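Local coordinates for glutamate ABC superfamily ATP binding cassette transporter, binding protein (Enterococcus faecium DO, PDB 5EYF), which binds L-glutamate and probably delivers it to an ABC transporter for uptake into the cell, at residues L8-S13 with N78-I83; Q39-D44 with V101-G106. All blocks are in the same frame, centred on the assembly; numbering follows the deposited sequence.

Followed from the N terminus, the chain starts with helix 7-14 and runs through strand 16-21 before reaching 39-44, where helix 41-54 begins. Contact 1 then brings 78-83, at the entry to strand 81-82, back to the first helix and closes a loop with 64 residues between its segments. Contact 2 closes a loop with 56 residues between its segments when 101-106 meets 39-44. Because the segments alternate along the chain, the two loops cross. Contact 1 ties the N-terminal helix to the edge of a parallel sheet; contact 2 joins helix 41-54 to strand 103-112. Ile83 of contact 1 packs against Asp42 and Tyr102 of contact 2.

Contact 1. Residues L8-S13 with N78-I83; sequences LERSKS and NIDAII
Arg10 on helix 7-14 and Asp80 in the loop leading into strand 81-82 face each other with their CA atoms 10.5 Å apart, so the contact is made by these two side chains. The arginine bridges that distance with CG anti to its own N (chi1 -173°) and a bend further out, at chi2 and chi3, that brings the guanidinium edge to the carboxylate. NH1 makes a nearly straight salt-bridging hydrogen bond of 2.7 Å to Asp80 OD1, which lies in the guanidinium plane; NH1 comes from the syn side of that oxygen, somewhat out of the carboxylate plane. NH2 adds only a weak bond to Asp80 OD1, at 3.4 Å. The two flat groups are turned 20° from each other. Water flanks the pair: one molecule lies 3.1 Å from Arg10 NH2 and 2.9 Å from Asp80 OD1, while another donates to Asp80 OD2. That second oxygen also accepts the backbone N-H of Ile18, so the buried carboxylate is gripped through both oxygens. Asp80 thereby links helix 7-14 to strand 16-21, the central strand of the parallel sheet in which 81-82 is an outer strand; Leu8 and Ser11 rest on helix 41-54, and Ile79 packs on helix 70-75.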
loop_
_atom_site.group_PDB
_atom_site.type_symbol
_atom_site.label_atom_id
_atom_site.label_comp_id
_atom_site.label_asym_id
_atom_site.label_seq_id
_atom_site.Cartn_x
_atom_site.Cartn_y
_atom_site.Cartn_z
ATOM N N LEU B 8 -7.182 28.440 -2.588
ATOM C CA LEU B 8 -8.626 28.532 -2.839
ATOM C C LEU B 8 -9.098 29.974 -3.009
ATOM O O LEU B 8 -9.999 30.253 -3.818
ATOM C CB LEU B 8 -9.414 27.879 -1.708
ATOM C CG LEU B 8 -9.631 26.385 -1.798
ATOM C CD1 LEU B 8 -10.594 25.996 -0.685
ATOM C CD2 LEU B 8 -10.159 25.958 -3.158
ATOM N N GLU B 9 -8.563 30.899 -2.207
ATOM C CA GLU B 9 -8.950 32.293 -2.375
ATOM C C GLU B 9 -8.571 32.782 -3.769
ATOM O O GLU B 9 -9.391 33.402 -4.466
ATOM C CB GLU B 9 -8.318 33.172 -1.295
ATOM C CG GLU B 9 -8.965 33.013 0.075
ATOM C CD GLU B 9 -8.366 33.918 1.120
ATOM O OE1 GLU B 9 -7.470 34.722 0.784
ATOM O OE2 GLU B 9 -8.793 33.807 2.288
ATOM N N ARG B 10 -7.352 32.453 -4.215
ATOM C CA ARG B 10 -6.906 32.892 -5.533
ATOM C C ARG B 10 -7.809 32.331 -6.616
ATOM O O ARG B 10 -8.122 33.021 -7.584
ATOM C CB ARG B 10 -5.454 32.471 -5.789
ATOM C CG ARG B 10 -4.901 33.065 -7.101
ATOM C CD ARG B 10 -3.926 32.135 -7.836
ATOM N NE ARG B 10 -2.720 31.864 -7.065
ATOM C CZ ARG B 10 -2.219 30.652 -6.854
ATOM N NH1 ARG B 10 -2.812 29.584 -7.370
ATOM N NH2 ARG B 10 -1.120 30.510 -6.127
ATOM N N SER B 11 -8.257 31.078 -6.452
ATOM C CA SER B 11 -9.103 30.453 -7.467
ATOM C C SER B 11 -10.409 31.214 -7.681
ATOM O O SER B 11 -11.008 31.108 -8.758
ATOM C CB SER B 11 -9.399 29.007 -7.099
ATOM O OG SER B 11 -10.363 28.919 -6.063
ATOM N N LYS B 12 -10.877 31.967 -6.677
ATOM C CA LYS B 12 -12.066 32.799 -6.886
ATOM C C LYS B 12 -11.867 33.787 -8.026
ATOM O O LYS B 12 -12.834 34.136 -8.723
ATOM C CB LYS B 12 -12.441 33.562 -5.613
ATOM C CG LYS B 12 -12.612 32.700 -4.360
ATOM C CD LYS B 12 -13.604 31.557 -4.549
ATOM C CE LYS B 12 -13.730 30.783 -3.239
ATOM N NZ LYS B 12 -14.203 29.397 -3.420
ATOM N N SER B 13 -10.637 34.275 -8.211
ATOM C CA SER B 13 -10.348 35.144 -9.342
ATOM C C SER B 13 -9.965 34.371 -10.601
ATOM O O SER B 13 -10.456 34.689 -11.687
ATOM C CB SER B 13 -9.234 36.133 -8.985
ATOM O OG SER B 13 -9.064 37.044 -10.061
ATOM N N ASN B 78 5.130 28.104 -7.608
ATOM C CA ASN B 78 4.995 27.987 -9.060
ATOM C C ASN B 78 3.827 27.102 -9.440
ATOM O O ASN B 78 3.278 27.231 -10.543
ATOM C CB ASN B 78 6.254 27.394 -9.701
ATOM C CG ASN B 78 7.469 28.244 -9.508
ATOM O OD1 ASN B 78 7.746 28.711 -8.403
ATOM N ND2 ASN B 78 8.230 28.432 -10.589
ATOM N N ILE B 79 3.504 26.141 -8.577
ATOM C CA ILE B 79 2.402 25.216 -8.766
ATOM C C ILE B 79 1.642 25.169 -7.450
ATOM O O ILE B 79 2.184 25.501 -6.393
ATOM C CB ILE B 79 2.891 23.807 -9.158
ATOM C CG1 ILE B 79 3.897 23.317 -8.121
ATOM C CG2 ILE B 79 3.523 23.840 -10.530
ATOM C CD1 ILE B 79 4.450 21.928 -8.391
ATOM N N ASP B 80 0.368 24.760 -7.528
ATOM C CA ASP B 80 -0.499 24.653 -6.357
ATOM C C ASP B 80 -0.411 23.283 -5.704
ATOM O O ASP B 80 -0.694 23.140 -4.503
ATOM C CB ASP B 80 -1.965 24.919 -6.753
ATOM C CG ASP B 80 -2.168 26.305 -7.355
ATOM O OD1 ASP B 80 -1.463 27.271 -6.929
ATOM O OD2 ASP B 80 -3.031 26.409 -8.269
ATOM N N ALA B 81 -0.073 22.264 -6.481
ATOM C CA ALA B 81 -0.041 20.901 -5.961
ATOM C C ALA B 81 0.870 20.079 -6.853
ATOM O O ALA B 81 0.986 20.358 -8.059
ATOM C CB ALA B 81 -1.463 20.290 -5.926
ATOM N N ILE B 82 1.510 19.064 -6.250
ATOM C CA ILE B 82 2.287 18.064 -6.977
ATOM C C ILE B 82 1.456 16.804 -7.105
ATOM O O ILE B 82 1.039 16.225 -6.092
ATOM C CB ILE B 82 3.599 17.705 -6.271
ATOM C CG1 ILE B 82 4.495 18.914 -6.030
ATOM C CG2 ILE B 82 4.330 16.649 -7.087
ATOM C CD1 ILE B 82 5.624 18.579 -5.006
ATOM N N ILE B 83 1.201 16.364 -8.331
ATOM C CA ILE B 83 0.668 15.020 -8.542
ATOM C C ILE B 83 1.591 14.368 -9.569
ATOM O O ILE B 83 1.468 14.576 -10.780
ATOM C CB ILE B 83 -0.826 15.000 -8.935
ATOM C CG1 ILE B 83 -1.356 13.565 -8.872
ATOM C CG2 ILE B 83 -1.160 15.690 -10.268
ATOM C CD1 ILE B 83 -2.884 13.527 -9.025
HETATM O O HOH W 1 0.477 28.126 -5.020
HETATM O O HOH W 2 -4.318 28.587 -9.029
#

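Contact 2. Residues Q39-D44 with V101-G106; sequences QGFDVD and VYFDAG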
loop_
_atom_site.group_PDB
_atom_site.type_symbol
_atom_site.label_atom_id
_atom_site.label_comp_id
_atom_site.label_asym_id
_atom_site.label_seq_id
_atom_site.Cartn_x
_atom_site.Cartn_y
_atom_site.Cartn_z
ATOM N N GLN B 39 -0.457 13.621 -20.682
ATOM C CA GLN B 39 -1.453 12.571 -20.494
ATOM C C GLN B 39 -0.994 11.582 -19.431
ATOM O O GLN B 39 0.205 11.389 -19.224
ATOM C CB GLN B 39 -1.702 11.806 -21.798
ATOM C CG GLN B 39 -2.188 12.670 -22.944
ATOM C CD GLN B 39 -2.364 11.864 -24.202
ATOM O OE1 GLN B 39 -1.482 11.099 -24.583
ATOM N NE2 GLN B 39 -3.523 12.001 -24.840
ATOM N N GLY B 40 -1.954 10.947 -18.775
ATOM C CA GLY B 40 -1.648 9.909 -17.800
ATOM C C GLY B 40 -2.644 9.891 -16.659
ATOM O O GLY B 40 -3.519 10.730 -16.545
ATOM N N PHE B 41 -2.489 8.878 -15.809
ATOM C CA PHE B 41 -3.338 8.731 -14.632
ATOM C C PHE B 41 -3.259 9.955 -13.727
ATOM O O PHE B 41 -4.284 10.426 -13.223
ATOM C CB PHE B 41 -2.917 7.459 -13.879
ATOM C CG PHE B 41 -3.662 7.192 -12.604
ATOM C CD1 PHE B 41 -4.947 6.655 -12.643
ATOM C CD2 PHE B 41 -3.061 7.407 -11.364
ATOM C CE1 PHE B 41 -5.639 6.380 -11.478
ATOM C CE2 PHE B 41 -3.736 7.114 -10.193
ATOM C CZ PHE B 41 -5.025 6.600 -10.239
ATOM N N ASP B 42 -2.041 10.424 -13.414
ATOM C CA ASP B 42 -1.918 11.602 -12.551
ATOM C C ASP B 42 -2.611 12.809 -13.178
ATOM O O ASP B 42 -3.281 13.580 -12.482
ATOM C CB ASP B 42 -0.446 11.975 -12.308
ATOM C CG ASP B 42 0.262 11.088 -11.308
ATOM O OD1 ASP B 42 -0.398 10.391 -10.490
ATOM O OD2 ASP B 42 1.532 11.132 -11.346
ATOM N N VAL B 43 -2.421 13.005 -14.494
ATOM C CA VAL B 43 -3.085 14.093 -15.213
ATOM C C VAL B 43 -4.605 13.962 -15.106
ATOM O O VAL B 43 -5.318 14.951 -14.867
ATOM C CB VAL B 43 -2.621 14.113 -16.680
ATOM C CG1 VAL B 43 -3.466 15.101 -17.507
ATOM C CG2 VAL B 43 -1.153 14.483 -16.751
ATOM N N ASP B 44 -5.130 12.751 -15.300
ATOM C CA ASP B 44 -6.591 12.591 -15.270
ATOM C C ASP B 44 -7.163 12.787 -13.871
ATOM O O ASP B 44 -8.266 13.337 -13.706
ATOM C CB ASP B 44 -6.989 11.222 -15.819
ATOM C CG ASP B 44 -6.927 11.168 -17.347
ATOM O OD1 ASP B 44 -6.647 12.213 -17.993
ATOM O OD2 ASP B 44 -7.166 10.080 -17.905
ATOM N N VAL B 101 -3.997 8.939 0.128
ATOM C CA VAL B 101 -3.334 8.104 -0.875
ATOM C C VAL B 101 -4.266 7.883 -2.057
ATOM O O VAL B 101 -5.451 7.580 -1.888
ATOM C CB VAL B 101 -2.918 6.770 -0.242
ATOM C CG1 VAL B 101 -2.401 5.735 -1.291
ATOM C CG2 VAL B 101 -1.833 7.005 0.820
ATOM N N TYR B 102 -3.743 8.042 -3.275
ATOM C CA TYR B 102 -4.575 7.780 -4.452
ATOM C C TYR B 102 -4.030 6.670 -5.370
ATOM O O TYR B 102 -4.691 6.329 -6.367
ATOM C CB TYR B 102 -4.809 9.097 -5.262
ATOM C CG TYR B 102 -3.569 9.567 -5.982
ATOM C CD1 TYR B 102 -3.370 9.240 -7.328
ATOM C CD2 TYR B 102 -2.559 10.286 -5.312
ATOM C CE1 TYR B 102 -2.219 9.609 -7.988
ATOM C CE2 TYR B 102 -1.392 10.670 -5.985
ATOM C CZ TYR B 102 -1.222 10.298 -7.298
ATOM O OH TYR B 102 -0.042 10.614 -7.952
ATOM N N PHE B 103 -2.854 6.095 -5.076
ATOM C CA PHE B 103 -2.308 4.979 -5.840
ATOM C C PHE B 103 -1.353 4.219 -4.922
ATOM O O PHE B 103 -0.598 4.837 -4.176
ATOM C CB PHE B 103 -1.556 5.462 -7.106
ATOM C CG PHE B 103 -1.178 4.343 -8.057
ATOM C CD1 PHE B 103 -2.038 3.951 -9.073
ATOM C CD2 PHE B 103 0.031 3.652 -7.906
ATOM C CE1 PHE B 103 -1.715 2.901 -9.931
ATOM C CE2 PHE B 103 0.374 2.618 -8.784
ATOM C CZ PHE B 103 -0.501 2.233 -9.791
ATOM N N ASP B 104 -1.349 2.893 -5.033
ATOM C CA ASP B 104 -0.561 2.025 -4.165
ATOM C C ASP B 104 0.534 1.310 -4.969
ATOM O O ASP B 104 0.320 0.217 -5.484
ATOM C CB ASP B 104 -1.542 1.035 -3.512
ATOM C CG ASP B 104 -1.000 0.381 -2.280
ATOM O OD1 ASP B 104 0.129 0.717 -1.892
ATOM O OD2 ASP B 104 -1.743 -0.453 -1.684
ATOM N N ALA B 105 1.703 1.939 -5.088
ATOM C CA ALA B 105 2.812 1.362 -5.845
ATOM C C ALA B 105 3.775 0.627 -4.910
ATOM O O ALA B 105 3.556 0.521 -3.701
ATOM C CB ALA B 105 3.528 2.450 -6.670
ATOM N N GLY B 106 4.867 0.122 -5.475
ATOM C CA GLY B 106 5.930 -0.469 -4.672
ATOM C C GLY B 106 7.168 -0.596 -5.515
ATOM O O GLY B 106 7.075 -0.810 -6.717
#
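An aromatic cluster of Phe41, Tyr102 and Phe103, with Asp42 beside it, joins the first turn of helix 41-54 to strand 103-112, close to the glutamate site. Phe41 CE2 is the atom that touches both neighbours, lying 3.6 Å from Tyr102 CD1 and 3.8 Å from Phe103 CD1. With Tyr102 the rings meet rim to rim, their planes only 17° apart, and neither lies over the other. Phe103 instead turns its edge toward the Phe41 face in an offset edge-to-face arrangement, with planes at 64°. This meeting point belongs to a two-lobed solute-binding fold of family 3, and the antiparallel pairing of 103-112 with 198-205 is consistent with the pair of hinge strands that connects the lobes in such proteins. Tyr102 holds CG between its backbone N and carbonyl carbon (chi1 71°), which directs the ring toward the helix and lets its hydroxyl donate to Asp42 OD1, 2.6 Å from OH. Asp42 OD1 sits at the edge of the tyrosine ring, in its plane, yet the hydroxyl comes from above the carboxylate plane. Asp42 OD2 accepts the backbone N-H of Thr85, a residue that binds L-glutamate, so this aspartate probably acts as second-shell support for the pocket; the Asp42 side chain is about 8 Å from the bound glutamate. Phe236 and helix 227-235 pack against Phe41 and Phe103.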